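Local coordinates for uncharacterized protein (Staphylococcus aureus subsp. aureus Mu50, PDB 4QPV) that is of unknown function but belongs to the DUF1672 family and has a unique fold, a kinked-helix-beta-beta-beta repeat, at residues D49-R54 with S101-D106; E56-D61 with A94-D99; F63-K68 with V83-H88; D89-A94 with F129-H134. All blocks are in the same frame, centred on the assembly; numbering follows the deposited sequence. Where two conformers were deposited one is given.

Interaction 1. Residues D49-R54 with S101-D106; sequences DKIAKR and SIIESD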
# COMPACT_ATOMS: atom_id res chain seq x y z
N ASP A 49 5.23 0.71 22.54
CA ASP A 49 4.38 -0.48 22.77
C ASP A 49 2.90 -0.13 22.96
O ASP A 49 2.03 -0.79 22.39
CB ASP A 49 4.89 -1.29 23.97
CG ASP A 49 6.26 -1.93 23.75
OD1 ASP A 49 6.72 -1.97 22.58
OD2 ASP A 49 6.88 -2.36 24.74
N LYS A 50 2.61 0.89 23.76
CA LYS A 50 1.22 1.29 24.00
C LYS A 50 0.59 1.79 22.71
O LYS A 50 -0.54 1.42 22.40
CB LYS A 50 1.16 2.39 25.09
CG LYS A 50 -0.25 2.95 25.38
CD LYS A 50 -1.16 1.89 26.02
CE LYS A 50 -2.34 2.53 26.70
NZ LYS A 50 -3.00 1.57 27.64
N ILE A 51 1.32 2.61 21.95
CA ILE A 51 0.78 3.20 20.72
C ILE A 51 0.52 2.07 19.70
O ILE A 51 -0.54 2.06 19.06
CB ILE A 51 1.68 4.34 20.17
CG1 ILE A 51 1.72 5.56 21.13
CG2 ILE A 51 1.22 4.77 18.76
CD1 ILE A 51 2.99 6.51 20.91
N ALA A 52 1.47 1.12 19.60
CA ALA A 52 1.33 -0.04 18.71
C ALA A 52 0.08 -0.85 19.07
O ALA A 52 -0.72 -1.18 18.19
CB ALA A 52 2.57 -0.92 18.79
N LYS A 53 -0.13 -1.10 20.38
CA LYS A 53 -1.29 -1.84 20.89
C LYS A 53 -2.59 -1.11 20.54
O LYS A 53 -3.55 -1.76 20.09
CB LYS A 53 -1.16 -2.03 22.43
CG LYS A 53 -2.36 -2.74 23.07
CD LYS A 53 -2.12 -3.17 24.51
CE LYS A 53 -2.15 -2.05 25.52
NZ LYS A 53 -2.16 -2.57 26.91
N ARG A 54 -2.63 0.23 20.75
CA ARG A 54 -3.83 1.04 20.44
C ARG A 54 -4.10 1.07 18.92
O ARG A 54 -5.26 1.01 18.50
CB ARG A 54 -3.72 2.47 21.01
CG ARG A 54 -3.71 2.52 22.56
CD ARG A 54 -5.09 2.23 23.13
NE ARG A 54 -5.85 3.47 23.34
CZ ARG A 54 -7.17 3.53 23.50
NH1 ARG A 54 -7.91 2.43 23.40
NH2 ARG A 54 -7.76 4.68 23.76
N SER A 101 -2.94 11.73 23.68
CA SER A 101 -3.94 11.23 24.64
C SER A 101 -4.35 9.76 24.37
O SER A 101 -5.04 9.18 25.20
CB SER A 101 -5.18 12.12 24.64
OG SER A 101 -5.84 12.03 23.39
N ILE A 102 -3.89 9.16 23.26
CA ILE A 102 -4.16 7.74 22.97
C ILE A 102 -3.63 6.80 24.08
O ILE A 102 -4.19 5.72 24.26
CB ILE A 102 -3.62 7.31 21.57
CG1 ILE A 102 -4.29 5.99 21.09
CG2 ILE A 102 -2.08 7.23 21.53
CD1 ILE A 102 -5.81 6.04 20.83
N ILE A 103 -2.60 7.21 24.84
CA ILE A 103 -2.04 6.38 25.92
C ILE A 103 -2.93 6.34 27.17
O ILE A 103 -2.65 5.56 28.09
CB ILE A 103 -0.61 6.90 26.30
CG1 ILE A 103 -0.65 8.31 26.99
CG2 ILE A 103 0.37 6.85 25.10
CD1 ILE A 103 0.66 8.67 27.77
N GLU A 104 -3.95 7.19 27.23
CA GLU A 104 -4.77 7.37 28.44
C GLU A 104 -5.76 6.25 28.76
O GLU A 104 -6.21 6.16 29.90
CB GLU A 104 -5.54 8.69 28.36
CG GLU A 104 -4.63 9.91 28.44
CD GLU A 104 -5.35 11.25 28.39
OE1 GLU A 104 -6.60 11.26 28.49
OE2 GLU A 104 -4.66 12.28 28.23
N SER A 105 -6.10 5.41 27.78
CA SER A 105 -7.11 4.37 28.00
C SER A 105 -6.91 3.13 27.14
O SER A 105 -6.07 3.13 26.25
CB SER A 105 -8.49 4.98 27.68
OG SER A 105 -9.55 4.05 27.83
N ASP A 106 -7.69 2.08 27.40
CA ASP A 106 -7.75 0.89 26.55
C ASP A 106 -9.19 0.71 26.06
O ASP A 106 -9.51 -0.31 25.44
CB ASP A 106 -7.23 -0.37 27.25
CG ASP A 106 -5.76 -0.29 27.58
OD1 ASP A 106 -4.95 -0.08 26.65
OD2 ASP A 106 -5.42 -0.37 28.78
O HOH W 1 -4.03 3.48 29.45
O HOH W 2 -7.12 7.31 24.84
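R54 and I102 show how one arginine can serve a turn through both its edge and its face. The NE of R54 donates to I102 O at 2.9 Å (154° at the hydrogen), with the acceptor close to the guanidinium plane. R54 CB packs on I102 CG1 at 3.6 Å, the two side chains running antiparallel alongside one another. The peptide of S105 covers one guanidinium face: S105 C sits 3.7 Å above the plane of the R54 group, over its centre. Water 2, in that plane, links R54 NH2 to S101 O, and NH1 hydrogen-bonds to Q57 OE1 and S107 O. The contact joins helix 48-63, which leads into a three-stranded antiparallel meander, to the loop that leaves its last strand, 90-98. K50 supplies the second grip. K50 CG, anti to the backbone N (chi1 177°), rests 4.0 Å from I103 CG2, and chi2 (67°) turns CD aside. K50 NZ lies 2.7 Å from D106 OD1, a salt bridge that meets the syn side of the carboxylate, 32° out of its plane. K53 NZ approaches D106 OD1 too, in a long salt bridge of 3.7 Å, and water 1 connects K50 NZ to I103 O.

Interaction 2. Residues E56-D61 with A94-D99; sequences EQFFMD and ASIPFD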
# COMPACT_ATOMS: atom_id res chain seq x y z
N GLU A 56 -3.29 -1.33 16.74
CA GLU A 56 -3.82 -2.66 16.42
C GLU A 56 -5.29 -2.75 16.86
O GLU A 56 -6.15 -3.21 16.09
CB GLU A 56 -2.96 -3.75 17.09
CG GLU A 56 -1.59 -3.86 16.41
CD GLU A 56 -0.49 -4.52 17.23
OE1 GLU A 56 -0.77 -5.00 18.35
OE2 GLU A 56 0.67 -4.53 16.74
N GLN A 57 -5.60 -2.22 18.07
CA GLN A 57 -6.97 -2.21 18.58
C GLN A 57 -7.89 -1.44 17.62
O GLN A 57 -9.02 -1.88 17.40
CB GLN A 57 -7.03 -1.57 19.98
CG GLN A 57 -8.44 -1.55 20.60
CD GLN A 57 -8.49 -0.76 21.88
OE1 GLN A 57 -7.50 -0.14 22.30
NE2 GLN A 57 -9.62 -0.78 22.58
N PHE A 58 -7.43 -0.28 17.10
CA PHE A 58 -8.23 0.54 16.18
C PHE A 58 -8.70 -0.29 14.97
O PHE A 58 -9.88 -0.23 14.60
CB PHE A 58 -7.44 1.77 15.70
CG PHE A 58 -8.24 2.69 14.80
CD1 PHE A 58 -8.29 2.48 13.43
CD2 PHE A 58 -8.89 3.80 15.33
CE1 PHE A 58 -9.04 3.33 12.60
CE2 PHE A 58 -9.64 4.65 14.50
CZ PHE A 58 -9.70 4.41 13.14
N PHE A 59 -7.80 -1.03 14.35
CA PHE A 59 -8.11 -1.83 13.16
C PHE A 59 -9.03 -2.99 13.49
O PHE A 59 -9.87 -3.34 12.65
CB PHE A 59 -6.84 -2.30 12.46
CG PHE A 59 -6.25 -1.21 11.59
CD1 PHE A 59 -5.42 -0.24 12.15
CD2 PHE A 59 -6.59 -1.11 10.24
CE1 PHE A 59 -4.91 0.80 11.35
CE2 PHE A 59 -6.12 -0.05 9.47
CZ PHE A 59 -5.28 0.90 10.03
N MSE A 60 -8.92 -3.56 14.72
CA MSE A 60 -9.82 -4.64 15.11
C MSE A 60 -11.23 -4.06 15.36
O MSE A 60 -12.19 -4.58 14.81
CB MSE A 60 -9.30 -5.41 16.35
CG MSE A 60 -10.21 -6.59 16.76
SE MSE A 60 -10.52 -7.93 15.34
CE MSE A 60 -8.80 -8.81 15.41
N ASP A 61 -11.33 -2.96 16.15
CA ASP A 61 -12.62 -2.32 16.47
C ASP A 61 -13.38 -1.85 15.22
O ASP A 61 -14.59 -2.06 15.12
CB ASP A 61 -12.40 -1.12 17.39
CG ASP A 61 -11.99 -1.47 18.82
OD1 ASP A 61 -12.17 -2.65 19.22
OD2 ASP A 61 -11.49 -0.58 19.52
N ALA A 94 -1.23 0.08 6.13
CA ALA A 94 -2.00 1.30 6.35
C ALA A 94 -1.42 2.04 7.51
O ALA A 94 -0.52 1.52 8.18
CB ALA A 94 -3.46 0.92 6.64
N SER A 95 -1.91 3.26 7.77
CA SER A 95 -1.47 4.01 8.95
C SER A 95 -2.62 4.79 9.52
O SER A 95 -3.58 5.14 8.80
CB SER A 95 -0.28 4.92 8.65
OG SER A 95 -0.68 6.10 7.96
N ILE A 96 -2.53 5.08 10.82
CA ILE A 96 -3.56 5.82 11.53
C ILE A 96 -2.89 6.88 12.42
O ILE A 96 -1.99 6.51 13.18
CB ILE A 96 -4.51 4.88 12.34
CG1 ILE A 96 -5.64 5.64 13.05
CG2 ILE A 96 -3.76 3.95 13.32
CD1 ILE A 96 -6.74 6.18 12.15
N PRO A 97 -3.32 8.16 12.37
CA PRO A 97 -2.72 9.13 13.31
C PRO A 97 -3.46 9.09 14.64
O PRO A 97 -4.65 8.74 14.70
CB PRO A 97 -2.93 10.46 12.59
CG PRO A 97 -4.21 10.27 11.82
CD PRO A 97 -4.35 8.80 11.53
N PHE A 98 -2.76 9.46 15.73
CA PHE A 98 -3.38 9.58 17.04
C PHE A 98 -2.89 10.81 17.76
O PHE A 98 -1.75 11.21 17.56
CB PHE A 98 -3.02 8.37 17.93
CG PHE A 98 -3.59 7.03 17.60
CD1 PHE A 98 -4.97 6.85 17.50
CD2 PHE A 98 -2.78 5.90 17.56
CE1 PHE A 98 -5.51 5.58 17.27
CE2 PHE A 98 -3.33 4.63 17.39
CZ PHE A 98 -4.69 4.47 17.26
N ASP A 99 -3.70 11.34 18.70
CA ASP A 99 -3.22 12.39 19.60
C ASP A 99 -2.39 11.69 20.68
O ASP A 99 -2.55 10.48 20.86
CB ASP A 99 -4.40 13.16 20.24
CG ASP A 99 -5.23 13.96 19.26
OD1 ASP A 99 -4.67 14.42 18.23
OD2 ASP A 99 -6.44 14.12 19.51
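F58 and I96 bury the most surface here, and their meeting illustrates how a helix settles on a sheet through aromatic faces and methyl tips. I96 is modelled in two conformers; in the one described, its CD1 stands over one face of the F58 ring, 3.9 Å from the centroid and 24° off the ring normal, a CH-pi contact. I96 CD1 is offset toward the rim, so that CZ of F58 is its nearest ring atom, at 3.6 Å. F58 CG is anti to the backbone N (chi1 -177°), which carries it out from the helix on the side where the strand lies, and the two side chains cross obliquely. The other branch of I96 serves a second ring: I96 CG2 lies near the plane of F59, at its edge, 3.9 Å from F59 CE1. The forked isoleucine therefore meets one phenylalanine over the face and the next at the rim.

F59 also meets A94, with F59 CZ 3.8 Å from A94 CB. At the far end F98 presents its own ring edge to F58, with F98 CZ 4.2 Å from F58 CB. No hydrogen bond joins the two segments. M118 and L121 of helix 116-133 pack on F58, and V67 and V83 of the neighbouring strands pack on F59. The axes of helix segment 56-61 and strand 94-98 pass 9.8 Å apart at 110°, so the helix runs across the strand. This is helix-on-sheet packing over a three-stranded antiparallel meander, 67-98, in a protein whose fold is a kinked-helix-beta-beta-beta repeat.

Interaction 3. Residues F63-K68 with V83-H88; sequences FGLKVK and VHCDDH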
# COMPACT_ATOMS: atom_id res chain seq x y z
N PHE A 63 -12.46 -2.38 11.63
CA PHE A 63 -12.50 -3.20 10.42
C PHE A 63 -12.65 -4.71 10.68
O PHE A 63 -12.90 -5.46 9.73
CB PHE A 63 -11.25 -2.94 9.56
CG PHE A 63 -11.10 -1.48 9.22
CD1 PHE A 63 -11.94 -0.87 8.28
CD2 PHE A 63 -10.17 -0.68 9.88
CE1 PHE A 63 -11.82 0.49 7.99
CE2 PHE A 63 -10.07 0.69 9.60
CZ PHE A 63 -10.90 1.27 8.67
N GLY A 64 -12.55 -5.13 11.95
CA GLY A 64 -12.68 -6.54 12.31
C GLY A 64 -11.50 -7.36 11.81
O GLY A 64 -11.62 -8.55 11.54
N LEU A 65 -10.34 -6.69 11.65
CA LEU A 65 -9.12 -7.32 11.15
C LEU A 65 -7.99 -7.28 12.16
O LEU A 65 -7.81 -6.29 12.88
CB LEU A 65 -8.67 -6.64 9.86
CG LEU A 65 -9.58 -6.87 8.64
CD1 LEU A 65 -9.32 -5.82 7.57
CD2 LEU A 65 -9.43 -8.30 8.09
N LYS A 66 -7.19 -8.36 12.17
CA LYS A 66 -6.01 -8.48 13.01
C LYS A 66 -4.81 -7.91 12.24
O LYS A 66 -4.48 -8.38 11.15
CB LYS A 66 -5.78 -9.96 13.39
CG LYS A 66 -4.76 -10.16 14.53
CD LYS A 66 -4.22 -11.60 14.62
CE LYS A 66 -5.21 -12.60 15.17
NZ LYS A 66 -4.71 -14.00 15.07
N VAL A 67 -4.20 -6.85 12.77
CA VAL A 67 -3.04 -6.21 12.12
C VAL A 67 -1.88 -6.22 13.11
O VAL A 67 -2.08 -6.44 14.31
CB VAL A 67 -3.35 -4.76 11.58
CG1 VAL A 67 -4.60 -4.75 10.72
CG2 VAL A 67 -3.49 -3.74 12.73
N LYS A 68 -0.68 -5.95 12.60
CA LYS A 68 0.54 -5.85 13.40
C LYS A 68 1.23 -4.50 13.11
O LYS A 68 1.50 -4.18 11.95
CB LYS A 68 1.48 -7.03 13.07
CG LYS A 68 2.74 -7.10 13.94
CD LYS A 68 2.48 -7.80 15.27
CE LYS A 68 3.71 -7.87 16.14
NZ LYS A 68 3.35 -8.18 17.56
N VAL A 83 0.73 -0.08 10.05
CA VAL A 83 0.35 -1.46 10.34
C VAL A 83 0.41 -2.31 9.06
O VAL A 83 0.25 -1.80 7.96
CB VAL A 83 -1.06 -1.58 11.01
CG1 VAL A 83 -1.14 -0.80 12.33
CG2 VAL A 83 -2.19 -1.16 10.05
N HIS A 84 0.63 -3.62 9.24
CA HIS A 84 0.56 -4.59 8.17
C HIS A 84 -0.51 -5.60 8.54
O HIS A 84 -0.59 -6.06 9.68
CB HIS A 84 1.91 -5.30 7.89
CG HIS A 84 1.84 -6.31 6.78
ND1 HIS A 84 1.70 -5.92 5.46
CD2 HIS A 84 1.87 -7.67 6.83
CE1 HIS A 84 1.68 -7.04 4.75
NE2 HIS A 84 1.78 -8.12 5.52
N CYS A 85 -1.36 -5.90 7.58
CA CYS A 85 -2.43 -6.87 7.73
C CYS A 85 -2.17 -8.04 6.79
O CYS A 85 -1.82 -7.83 5.63
CB CYS A 85 -3.78 -6.24 7.43
SG CYS A 85 -5.19 -7.36 7.66
N ASP A 86 -2.33 -9.26 7.32
CA ASP A 86 -2.28 -10.51 6.54
C ASP A 86 -3.21 -11.45 7.30
O ASP A 86 -2.77 -12.29 8.08
CB ASP A 86 -0.86 -11.05 6.31
CG ASP A 86 -0.79 -12.23 5.34
OD1 ASP A 86 -1.85 -12.82 5.04
OD2 ASP A 86 0.33 -12.54 4.85
N ASP A 87 -4.51 -11.22 7.13
CA ASP A 87 -5.56 -11.88 7.90
C ASP A 87 -6.62 -12.42 6.95
O ASP A 87 -7.25 -11.63 6.24
CB ASP A 87 -6.16 -10.85 8.88
CG ASP A 87 -7.15 -11.42 9.88
OD1 ASP A 87 -7.28 -12.67 9.97
OD2 ASP A 87 -7.79 -10.61 10.60
N HIS A 88 -6.80 -13.76 6.92
CA HIS A 88 -7.76 -14.44 6.02
C HIS A 88 -7.47 -14.01 4.54
O HIS A 88 -8.38 -13.73 3.77
CB HIS A 88 -9.22 -14.15 6.43
CG HIS A 88 -9.64 -14.78 7.72
ND1 HIS A 88 -9.24 -14.27 8.95
CD2 HIS A 88 -10.46 -15.84 7.94
CE1 HIS A 88 -9.81 -15.04 9.86
NE2 HIS A 88 -10.56 -15.99 9.31
O HOH W 3 -10.11 -10.96 11.87
O HOH W 4 -2.38 -9.67 10.22
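The carboxylate oxygen OD2 of D87 is gripped by two hydrogens: K66 N donates to it at 2.8 Å in an almost straight bond (175°), and water 3 gives it a second from 2.7 Å while also bonding to G64 O. The amide arrives on the anti side of the carboxylate. The aspartate thus takes up a backbone N-H of the segment that runs from the helix end into the first strand. D87 OD1 accepts from ND1 of the adjacent H88 at 2.7 Å, met from above the carboxylate plane, which further restrains the group's rotation. The segments belong to the beta hairpin of strands 67-75 and 78-87, the first two of a three-stranded antiparallel meander. K68 and H84 form a hydrogen-bonded pair there, exchanging N-H and C=O in both directions at 2.9 Å from each N to the opposite O. V67, on the face that helix 48-63 covers through F59, spreads its two methyls between two partners: V67 CG2 lies 3.7 Å from V83 CB, and V67 CG1, anti to the carbonyl carbon (chi1 -51°), lies 3.7 Å from C85 CB. L65 brings its CB near C85 SG, 4.2 Å away, and packs further on F92 of the third strand. Water 4 bridges the two segments, donating to K66 O and accepting from D86 N.

Interaction 4. Residues D89-A94 with F129-H134; sequences DIVFNA and FEYRAH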
# COMPACT_ATOMS: atom_id res chain seq x y z
N ASP A 89 -6.17 -13.94 4.20
CA ASP A 89 -5.60 -13.53 2.90
C ASP A 89 -5.92 -12.08 2.52
O ASP A 89 -5.70 -11.70 1.37
CB ASP A 89 -6.00 -14.49 1.77
CG ASP A 89 -5.21 -15.78 1.77
OD1 ASP A 89 -4.06 -15.77 2.28
OD2 ASP A 89 -5.72 -16.79 1.24
N ILE A 90 -6.43 -11.26 3.49
CA ILE A 90 -6.61 -9.82 3.26
C ILE A 90 -5.25 -9.20 3.64
O ILE A 90 -4.84 -9.27 4.81
CB ILE A 90 -7.81 -9.23 4.06
CG1 ILE A 90 -9.15 -9.86 3.53
CG2 ILE A 90 -7.83 -7.68 4.01
CD1 ILE A 90 -10.24 -9.83 4.49
N VAL A 91 -4.54 -8.66 2.64
CA VAL A 91 -3.18 -8.14 2.84
C VAL A 91 -3.08 -6.67 2.45
O VAL A 91 -3.39 -6.30 1.33
CB VAL A 91 -2.13 -8.99 2.06
CG1 VAL A 91 -0.69 -8.47 2.30
CG2 VAL A 91 -2.25 -10.49 2.40
N PHE A 92 -2.60 -5.84 3.40
CA PHE A 92 -2.39 -4.41 3.14
C PHE A 92 -1.50 -3.81 4.21
O PHE A 92 -1.29 -4.42 5.27
CB PHE A 92 -3.73 -3.61 3.08
CG PHE A 92 -4.54 -3.59 4.37
CD1 PHE A 92 -4.25 -2.69 5.39
CD2 PHE A 92 -5.56 -4.53 4.59
CE1 PHE A 92 -4.97 -2.71 6.60
CE2 PHE A 92 -6.31 -4.51 5.77
CZ PHE A 92 -6.01 -3.60 6.77
N ASN A 93 -1.02 -2.61 3.91
CA ASN A 93 -0.31 -1.74 4.84
C ASN A 93 -1.11 -0.46 4.92
O ASN A 93 -1.64 0.00 3.91
CB ASN A 93 1.13 -1.48 4.44
CG ASN A 93 2.01 -2.64 4.80
OD1 ASN A 93 1.87 -3.75 4.27
ND2 ASN A 93 2.90 -2.43 5.75
N ALA A 94 -1.23 0.08 6.13
CA ALA A 94 -2.00 1.30 6.35
C ALA A 94 -1.42 2.04 7.51
O ALA A 94 -0.52 1.52 8.18
CB ALA A 94 -3.46 0.92 6.64
N PHE A 129 -8.74 -6.42 0.31
CA PHE A 129 -9.85 -7.28 -0.13
C PHE A 129 -9.72 -7.56 -1.63
O PHE A 129 -9.95 -8.69 -2.07
CB PHE A 129 -11.20 -6.62 0.18
CG PHE A 129 -11.69 -6.69 1.61
CD1 PHE A 129 -11.00 -6.04 2.63
CD2 PHE A 129 -12.88 -7.34 1.92
CE1 PHE A 129 -11.47 -6.08 3.95
CE2 PHE A 129 -13.35 -7.39 3.24
CZ PHE A 129 -12.65 -6.74 4.24
N GLU A 130 -9.30 -6.53 -2.39
CA GLU A 130 -9.07 -6.63 -3.83
C GLU A 130 -7.91 -7.58 -4.09
O GLU A 130 -7.99 -8.39 -5.02
CB GLU A 130 -8.82 -5.26 -4.48
CG GLU A 130 -10.06 -4.38 -4.57
CD GLU A 130 -11.24 -4.85 -5.41
OE1 GLU A 130 -11.14 -5.91 -6.06
OE2 GLU A 130 -12.25 -4.11 -5.44
N TYR A 131 -6.87 -7.54 -3.22
CA TYR A 131 -5.75 -8.47 -3.33
C TYR A 131 -6.25 -9.90 -3.20
O TYR A 131 -5.97 -10.72 -4.06
CB TYR A 131 -4.66 -8.18 -2.29
CG TYR A 131 -3.63 -9.28 -2.24
CD1 TYR A 131 -2.72 -9.46 -3.29
CD2 TYR A 131 -3.61 -10.20 -1.19
CE1 TYR A 131 -1.78 -10.50 -3.25
CE2 TYR A 131 -2.67 -11.23 -1.15
CZ TYR A 131 -1.76 -11.37 -2.18
OH TYR A 131 -0.83 -12.38 -2.12
N ARG A 132 -6.99 -10.19 -2.11
CA ARG A 132 -7.53 -11.53 -1.90
C ARG A 132 -8.40 -11.99 -3.08
O ARG A 132 -8.21 -13.10 -3.57
CB ARG A 132 -8.34 -11.59 -0.60
CG ARG A 132 -8.91 -12.97 -0.34
CD ARG A 132 -9.69 -13.01 0.94
NE ARG A 132 -10.28 -14.34 1.12
CZ ARG A 132 -11.11 -14.67 2.10
NH1 ARG A 132 -11.45 -13.77 3.02
NH2 ARG A 132 -11.61 -15.89 2.17
N ALA A 133 -9.29 -11.11 -3.58
CA ALA A 133 -10.19 -11.46 -4.70
C ALA A 133 -9.43 -11.80 -6.01
O ALA A 133 -9.99 -12.51 -6.85
CB ALA A 133 -11.17 -10.32 -4.96
N HIS A 134 -8.18 -11.33 -6.16
CA HIS A 134 -7.34 -11.58 -7.35
C HIS A 134 -5.95 -12.09 -6.95
O HIS A 134 -4.99 -11.82 -7.66
CB HIS A 134 -7.18 -10.27 -8.16
CG HIS A 134 -8.47 -9.68 -8.60
ND1 HIS A 134 -9.07 -10.06 -9.78
CD2 HIS A 134 -9.25 -8.76 -7.99
CE1 HIS A 134 -10.20 -9.37 -9.85
NE2 HIS A 134 -10.35 -8.57 -8.79
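I90 and F129 lead the contact by which helix 116-133 packs against strand 90-98, the last strand of the three-stranded antiparallel meander; segments 90-94 and 129-133 approach to 6.4 Å between axes, their directions 140° apart. Apolar contacts dominate. CD1 of I90 stands over one face of the F129 ring, 4.0 Å from its centroid and only 13° off the normal, a CH-pi contact, while CG2 of I90 reaches CD1 of the same F129 ring at 3.8 Å. Two branches of one isoleucine are thus spent on a single phenylalanine, and M206 of helix 199-212 also touches F129. V91 runs alongside Y131 with the same heading, and V91 CG2 comes 3.7 Å from Y131 CE2.

Polar groups enter this contact through their carbon parts. R132 is extended from CG to NE, its CG anti to the backbone N (chi1 -180°), and its methylenes run beside the strand's beginning: R132 CG is 3.9 Å from D89 CB, and CD touches I90 CG1. Its guanidinium goes elsewhere, to a salt bridge with D199, to the carbonyls of I195 and E197, and to a cation-pi contact with F202. Likewise the hydroxyl of Y131 bonds to D139. No hydrogen bond crosses between the segments; D89 O lies 3.3 Å from R132 CB and, near the ring plane, 3.6 Å from CD2 of Y131.

Compared together, the four contacts show chemistry following depth. Interactions 2 and 4 are buried and apolar, both placing an isoleucine methyl over a phenylalanine face (for I96, in the conformer described); they share strand 90-98, and A94 itself, but set different helices, 48-63 and 116-133, against it. Interaction 3 holds the same sheet together by backbone pairing, with water and a carboxylate near K66 and D87, and is joined to interaction 2 by the A94–V83 backbone pairing. Interaction 1, its centre about 24 Å from the chain's centre, is the most peripheral and most ionic, using lysines, arginine and water. It meets interaction 2 on helix 48-63, where D106 O accepts from Q57 NE2 and F98 CZ packs against R54 O.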